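Catalase (Corynebacterium glutamicum atcc 13032, PDB 4B7H) breaks hydrogen peroxide down to water and oxygen at a haem group, an activity that nitric oxide inhibits. Local coordinates at the interface of chains A and B and the interface of chains A and C. Residues are numbered along the deposited sequence; one frame, centred on the assembly and turned at random. Chains: chain A/B/C, Catalase.

Contact 1: the interface of chains A and B. Residues chain A 59-60, 63-64, 114; chain B 65-68.
A:Phe59 and B:Ile68 make the apolar part of this contact between two subunits of a haem catalase. A:Gln114 apart, both sides come from the same catalase active-site signature, which starts at Phe59 and ends beyond the distal His70; position 67 already lies in the haem pocket.

Van der Waals contact comes first. A:Phe59 closes helix 50-59, and one face of its ring lies under B:Ile68, displaced toward the CE1-CZ side: B:Ile68 CG1 is 3.5 Å from A:Phe59 CZ, and CD1 covers the neighbouring CE1. The other branch of the isoleucine, CG2, points at the main chain of chain A, 3.5 Å from the carbonyl A:Phe59 O. Farther along, B:Pro65 CB rests against the carbonyl oxygen of A:Asn63.

Direct hydrogen bonding is carried by the A:Asn63 side-chain amide. ND2 donates to the main-chain oxygen B:Glu66 O at 2.9 Å, with 160° at the hydrogen. The acceptor lies close to the amide plane, but the donor stands well above the plane of the carbonyl, 56° out of it. The amide also passes B:Glu66 CG, its plane almost perpendicular to the carboxylate.

Water adds further polar links. The second N-H of A:Asn63 ND2 points to water 1 at 3.1 Å, and that water also reaches B:Glu66 OE2 at 2.8 Å and the carbonyl of B:Arg67. B:Glu66 has CG between its backbone N and carbonyl carbon (chi1 69°) and is extended beyond, which carries the carboxylate toward A:Gln114. There water 3 bridges two oxygens, lying 2.8 Å from B:Glu66 OE1 and 3.1 Å from the amide oxygen A:Gln114 OE1. Water 2 joins water 3 to the main chains, 2.7 Å from A:Val64 O and nearly in line with the N-H of B:Glu66.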
ATOM      1  N   PHE A  59      -0.488 -16.248   0.307  1.00  6.39           N
ATOM      2  CA  PHE A  59       0.445 -16.531   1.396  1.00  6.91           C
ATOM      3  C   PHE A  59       1.467 -15.397   1.527  1.00  6.79           C
ATOM      4  O   PHE A  59       1.749 -14.926   2.638  1.00  7.89           O
ATOM      5  CB  PHE A  59       1.149 -17.854   1.097  1.00  7.69           C
ATOM      6  CG  PHE A  59       2.305 -18.164   2.002  1.00  7.76           C
ATOM      7  CD1 PHE A  59       2.100 -18.799   3.216  1.00  7.97           C
ATOM      8  CD2 PHE A  59       3.601 -17.840   1.627  1.00 10.88           C
ATOM      9  CE1 PHE A  59       3.164 -19.099   4.041  1.00  9.39           C
ATOM     10  CE2 PHE A  59       4.674 -18.142   2.444  1.00 10.51           C
ATOM     11  CZ  PHE A  59       4.456 -18.773   3.658  1.00 10.22           C
ATOM     12  N   ASN A  60       1.991 -14.938   0.388  1.00  6.77           N
ATOM     13  CA  ASN A  60       3.016 -13.896   0.349  1.00  6.70           C
ATOM     14  C   ASN A  60       2.523 -12.564   0.897  1.00  6.85           C
ATOM     15  O   ASN A  60       3.337 -11.693   1.200  1.00  8.14           O
ATOM     16  CB  ASN A  60       3.486 -13.648  -1.094  1.00  6.73           C
ATOM     17  CG  ASN A  60       4.543 -14.633  -1.569  1.00  7.14           C
ATOM     18  OD1 ASN A  60       4.775 -14.776  -2.785  1.00 10.58           O
ATOM     19  ND2 ASN A  60       5.207 -15.294  -0.641  1.00  5.62           N
ATOM     20  N   ASN A  63       1.113 -10.992   5.842  1.00  7.14           N
ATOM     21  CA  ASN A  63       1.576 -10.067   6.867  1.00  7.09           C
ATOM     22  C   ASN A  63       1.231  -8.624   6.550  1.00  7.32           C
ATOM     23  O   ASN A  63       1.190  -8.221   5.390  1.00  7.69           O
ATOM     24  CB  ASN A  63       3.089 -10.190   7.086  1.00  7.91           C
ATOM     25  CG  ASN A  63       3.472 -11.444   7.844  1.00  8.78           C
ATOM     26  OD1 ASN A  63       2.664 -12.030   8.580  1.00 11.54           O
ATOM     27  ND2 ASN A  63       4.717 -11.855   7.683  1.00  8.18           N
ATOM     28  N   VAL A  64       0.987  -7.862   7.609  1.00  7.78           N
ATOM     29  CA  VAL A  64       0.665  -6.446   7.545  1.00  8.61           C
ATOM     30  C   VAL A  64       1.552  -5.747   8.576  1.00  7.64           C
ATOM     31  O   VAL A  64       2.104  -6.406   9.449  1.00  7.87           O
ATOM     32  CB  VAL A  64      -0.828  -6.240   7.847  1.00  8.52           C
ATOM     33  CG1 VAL A  64      -1.666  -6.899   6.762  1.00  9.73           C
ATOM     34  CG2 VAL A  64      -1.193  -6.829   9.216  1.00 10.09           C
ATOM     35  N   GLN A 114       5.988  -8.178  17.268  0.51  9.25           N
ATOM     36  CA  GLN A 114       4.968  -9.219  17.209  0.51 12.01           C
ATOM     37  C   GLN A 114       5.260 -10.557  17.865  0.51 10.56           C
ATOM     38  O   GLN A 114       4.333 -11.250  18.277  0.51  9.24           O
ATOM     39  CB  GLN A 114       4.643  -9.505  15.756  0.51 12.85           C
ATOM     40  CG  GLN A 114       3.334  -8.950  15.315  0.51 13.34           C
ATOM     41  CD  GLN A 114       2.898  -9.580  14.017  0.51 21.53           C
ATOM     42  OE1 GLN A 114       3.642  -9.584  13.041  0.51 26.49           O
ATOM     43  NE2 GLN A 114       1.702 -10.153  14.009  0.51 35.90           N
TER
ATOM     44  N   PRO B  65       5.422  -4.745   6.468  1.00  6.15           N
ATOM     45  CA  PRO B  65       5.191  -6.175   6.728  1.00  7.66           C
ATOM     46  C   PRO B  65       6.508  -6.936   6.896  1.00  6.84           C
ATOM     47  O   PRO B  65       7.437  -6.717   6.128  1.00  8.10           O
ATOM     48  CB  PRO B  65       4.459  -6.650   5.458  1.00  7.52           C
ATOM     49  CG  PRO B  65       3.863  -5.387   4.871  1.00  8.86           C
ATOM     50  CD  PRO B  65       4.887  -4.322   5.163  1.00  7.31           C
ATOM     51  N   GLU B  66       6.603  -7.801   7.898  1.00  6.95           N
ATOM     52  CA  GLU B  66       7.797  -8.621   8.037  1.00  7.67           C
ATOM     53  C   GLU B  66       7.733  -9.743   7.002  1.00  7.28           C
ATOM     54  O   GLU B  66       6.660 -10.059   6.468  1.00  7.65           O
ATOM     55  CB  GLU B  66       7.893  -9.206   9.453  1.00  9.00           C
ATOM     56  CG  GLU B  66       6.819 -10.254   9.755  1.00  8.25           C
ATOM     57  CD  GLU B  66       6.803 -10.734  11.200  1.00  9.41           C
ATOM     58  OE1 GLU B  66       7.239  -9.996  12.110  1.00 10.27           O
ATOM     59  OE2 GLU B  66       6.344 -11.874  11.427  1.00 10.67           O
ATOM     60  N   ARG B  67       8.869 -10.372   6.730  1.00  7.19           N
ATOM     61  CA  ARG B  67       8.883 -11.529   5.839  1.00  7.14           C
ATOM     62  C   ARG B  67       8.012 -12.656   6.366  1.00  7.32           C
ATOM     63  O   ARG B  67       7.965 -12.904   7.573  1.00  7.65           O
ATOM     64  CB  ARG B  67      10.299 -12.092   5.741  1.00  7.59           C
ATOM     65  CG  ARG B  67      11.327 -11.227   5.037  1.00  7.02           C
ATOM     66  CD  ARG B  67      12.725 -11.630   5.544  1.00  8.65           C
ATOM     67  NE  ARG B  67      13.773 -10.954   4.797  1.00  7.79           N
ATOM     68  CZ  ARG B  67      14.115  -9.684   4.974  1.00  7.76           C
ATOM     69  NH1 ARG B  67      13.515  -8.950   5.915  1.00  8.07           N
ATOM     70  NH2 ARG B  67      15.060  -9.146   4.208  1.00  8.22           N
ATOM     71  N   ILE B  68       7.345 -13.356   5.454  1.00  6.36           N
ATOM     72  CA  ILE B  68       6.780 -14.673   5.752  1.00  8.01           C
ATOM     73  C   ILE B  68       7.353 -15.708   4.790  1.00  7.38           C
ATOM     74  O   ILE B  68       7.188 -15.598   3.579  1.00  8.12           O
ATOM     75  CB  ILE B  68       5.216 -14.692   5.727  1.00  8.75           C
ATOM     76  CG1 ILE B  68       4.686 -16.117   5.954  1.00  8.92           C
ATOM     77  CG2 ILE B  68       4.641 -14.109   4.426  1.00 10.29           C
ATOM     78  CD1 ILE B  68       3.175 -16.184   6.222  1.00 10.80           C
TER
HETATM   79  O   HOH W   1       6.144 -13.853   9.507  1.00  9.46           O
HETATM   80  O   HOH W   2       4.352  -7.886   9.897  1.00 10.69           O
HETATM   81  O   HOH W   3       5.923  -7.561  12.319  1.00 12.72           O

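Contact 2: the interface of chains A and C. Residues chain A 409, 423-425, 427-428; chain C 439-441.
C:Arg441 reaches across to A:Asp427, and its backbone pairs with A:Gly423 in a short antiparallel beta ladder between catalase subunits. From CB the arginine runs out extended through CG and CD to NE. CD passes A:Leu409 CD1 at 4.0 Å, the two side chains crossing at about a right angle. At NE the last torsion (chi4 89°) turns the guanidinium across the zigzag of the chain and sets its NH1-NH2 end toward the acid.

That end meets the carboxylate tip to tip. NH1 donates to A:Asp427 OD1 at 2.8 Å, and NH2 forms the parallel bond to OD2, also at 2.8 Å. Both oxygens use their syn lone pairs and the two planes are 25° apart, the geometry of a bidentate, end-on salt bridge. A:Asp427 has CG between its backbone N and carbonyl carbon (chi1 57°), which turns the carboxylate toward the arginine tip. NH1 has a further partner at its edge, water 4, 2.9 Å away in the guanidinium plane; this water binds A:Gly423 O and so ties the arginine tip to the ladder. A:Ala425 CB sits over one face, 3.5 Å from NH1, and A:Ile428 CD1 lies over the same face, near NH2. A:Leu409 CD1, as near to NH1 as to CD, lies toward the opposite face, so the group is flanked on both. Two-point bonding plus the water should limit its rotation.

The ladder itself rests on C:Arg441 N to A:Gly423 O at 3.0 Å and on A:Ala425 N to C:Leu439 O at 2.8 Å. The side-chain amide A:Gln424 NE2 adds a weak bond to C:Leu439 O. At the side chain of C:Leu439, CD2 touches A:Ile428 CG2 at 3.9 Å.

Strands 423-424 and 439-441 both lie in the long, largely irregular stretch between the 3-10 helix 368-370 and helix 454-463, where they join one subunit to the next.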
ATOM      1  N   LEU A 409     -25.786  20.533  14.385  1.00  9.11           N
ATOM      2  CA  LEU A 409     -25.777  21.989  14.542  1.00  9.48           C
ATOM      3  C   LEU A 409     -26.259  22.691  13.273  1.00 10.38           C
ATOM      4  O   LEU A 409     -26.709  23.839  13.327  1.00 11.65           O
ATOM      5  CB  LEU A 409     -24.376  22.495  14.910  1.00 10.43           C
ATOM      6  CG  LEU A 409     -23.798  21.925  16.208  1.00 10.76           C
ATOM      7  CD1 LEU A 409     -22.328  22.296  16.375  1.00 12.06           C
ATOM      8  CD2 LEU A 409     -24.612  22.385  17.411  1.00 13.96           C
ATOM      9  N   GLY A 423     -21.188  28.611  18.617  1.00 11.95           N
ATOM     10  CA  GLY A 423     -20.691  28.731  19.977  1.00 12.83           C
ATOM     11  C   GLY A 423     -19.760  27.616  20.427  1.00 11.64           C
ATOM     12  O   GLY A 423     -19.121  26.936  19.614  1.00 11.09           O
ATOM     13  N   GLN A 424     -19.695  27.435  21.743  1.00 12.10           N
ATOM     14  CA  GLN A 424     -18.666  26.617  22.368  1.00 10.87           C
ATOM     15  C   GLN A 424     -18.771  25.157  21.928  1.00  9.81           C
ATOM     16  O   GLN A 424     -19.857  24.562  21.939  1.00 10.85           O
ATOM     17  CB  GLN A 424     -18.751  26.746  23.893  1.00 11.49           C
ATOM     18  CG  GLN A 424     -17.428  26.501  24.619  1.00 12.07           C
ATOM     19  CD  GLN A 424     -17.112  25.032  24.791  1.00 10.87           C
ATOM     20  OE1 GLN A 424     -17.955  24.252  25.242  1.00 13.28           O
ATOM     21  NE2 GLN A 424     -15.892  24.643  24.429  1.00 10.54           N
ATOM     22  N   ALA A 425     -17.631  24.591  21.534  1.00 10.80           N
ATOM     23  CA  ALA A 425     -17.571  23.222  21.025  1.00 10.61           C
ATOM     24  C   ALA A 425     -17.489  22.221  22.179  1.00 10.43           C
ATOM     25  O   ALA A 425     -16.455  21.571  22.379  1.00 10.37           O
ATOM     26  CB  ALA A 425     -16.382  23.065  20.081  1.00 11.29           C
ATOM     27  N   ASP A 427     -18.703  19.358  22.622  1.00 10.16           N
ATOM     28  CA  ASP A 427     -18.486  17.976  22.202  1.00 10.82           C
ATOM     29  C   ASP A 427     -17.004  17.625  22.086  1.00 10.20           C
ATOM     30  O   ASP A 427     -16.647  16.449  22.089  1.00 11.24           O
ATOM     31  CB  ASP A 427     -19.144  17.765  20.852  1.00 10.04           C
ATOM     32  CG  ASP A 427     -18.629  18.730  19.823  1.00 10.46           C
ATOM     33  OD1 ASP A 427     -19.008  19.918  19.888  1.00 11.57           O
ATOM     34  OD2 ASP A 427     -17.814  18.314  18.974  1.00 11.27           O
ATOM     35  N   ILE A 428     -16.150  18.635  21.948  1.00 10.33           N
ATOM     36  CA  ILE A 428     -14.712  18.421  22.039  1.00  9.75           C
ATOM     37  C   ILE A 428     -14.361  18.450  23.525  1.00 10.68           C
ATOM     38  O   ILE A 428     -13.987  17.421  24.092  1.00 10.45           O
ATOM     39  CB  ILE A 428     -13.932  19.452  21.194  1.00 10.06           C
ATOM     40  CG1 ILE A 428     -14.480  19.465  19.763  1.00 11.88           C
ATOM     41  CG2 ILE A 428     -12.448  19.117  21.178  1.00 11.99           C
ATOM     42  CD1 ILE A 428     -13.827  20.494  18.868  1.00 12.45           C
TER
ATOM     43  N   LEU C 439     -12.863  27.258  22.615  1.00 11.65           N
ATOM     44  CA  LEU C 439     -13.027  26.426  21.422  1.00 11.49           C
ATOM     45  C   LEU C 439     -14.460  26.609  20.945  1.00  9.89           C
ATOM     46  O   LEU C 439     -15.414  26.363  21.708  1.00 11.41           O
ATOM     47  CB  LEU C 439     -12.772  24.937  21.702  1.00 14.68           C
ATOM     48  CG  LEU C 439     -11.360  24.370  21.864  1.00 15.97           C
ATOM     49  CD1 LEU C 439     -10.829  24.662  23.259  1.00 16.96           C
ATOM     50  CD2 LEU C 439     -11.361  22.867  21.600  1.00 15.92           C
ATOM     51  N   VAL C 440     -14.610  27.051  19.697  1.00 10.52           N
ATOM     52  CA  VAL C 440     -15.917  27.383  19.147  1.00 11.12           C
ATOM     53  C   VAL C 440     -16.031  26.927  17.700  1.00 10.85           C
ATOM     54  O   VAL C 440     -15.030  26.632  17.044  1.00 11.23           O
ATOM     55  CB  VAL C 440     -16.161  28.911  19.169  1.00 11.76           C
ATOM     56  CG1 VAL C 440     -16.347  29.406  20.604  1.00 12.02           C
ATOM     57  CG2 VAL C 440     -15.034  29.660  18.451  1.00 11.02           C
ATOM     58  N   ARG C 441     -17.265  26.870  17.214  1.00  9.68           N
ATOM     59  CA  ARG C 441     -17.540  26.849  15.783  1.00  9.23           C
ATOM     60  C   ARG C 441     -18.256  28.163  15.494  1.00  9.97           C
ATOM     61  O   ARG C 441     -19.410  28.340  15.879  1.00 10.62           O
ATOM     62  CB  ARG C 441     -18.386  25.635  15.396  1.00 11.06           C
ATOM     63  CG  ARG C 441     -17.656  24.316  15.605  1.00 10.17           C
ATOM     64  CD  ARG C 441     -18.536  23.123  15.284  1.00  8.83           C
ATOM     65  NE  ARG C 441     -17.845  21.869  15.561  1.00  8.79           N
ATOM     66  CZ  ARG C 441     -17.875  21.246  16.738  1.00  8.41           C
ATOM     67  NH1 ARG C 441     -18.590  21.750  17.745  1.00  9.88           N
ATOM     68  NH2 ARG C 441     -17.203  20.107  16.904  1.00 10.10           N
TER
HETATM   69  O   HOH W   4     -19.812  24.340  18.313  1.00 10.81           O

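The C-alpha centres of contact 1 and contact 2 are about 44 Å apart, and the two share no residue. Chain A takes part in both but meets a different partner in each: chain B beside the end of helix 50-59, chain C through strand 423-424. Both interfaces are two-fold symmetric, so each patch has a twin with the chains exchanged, and the two axes together relate subunits of the four-chain assembly, consistent with the tetramer usual for catalases. Contact 1 is built from the segment that leads to the distal histidine, whereas contact 2 joins late segments of the chain by strand pairing.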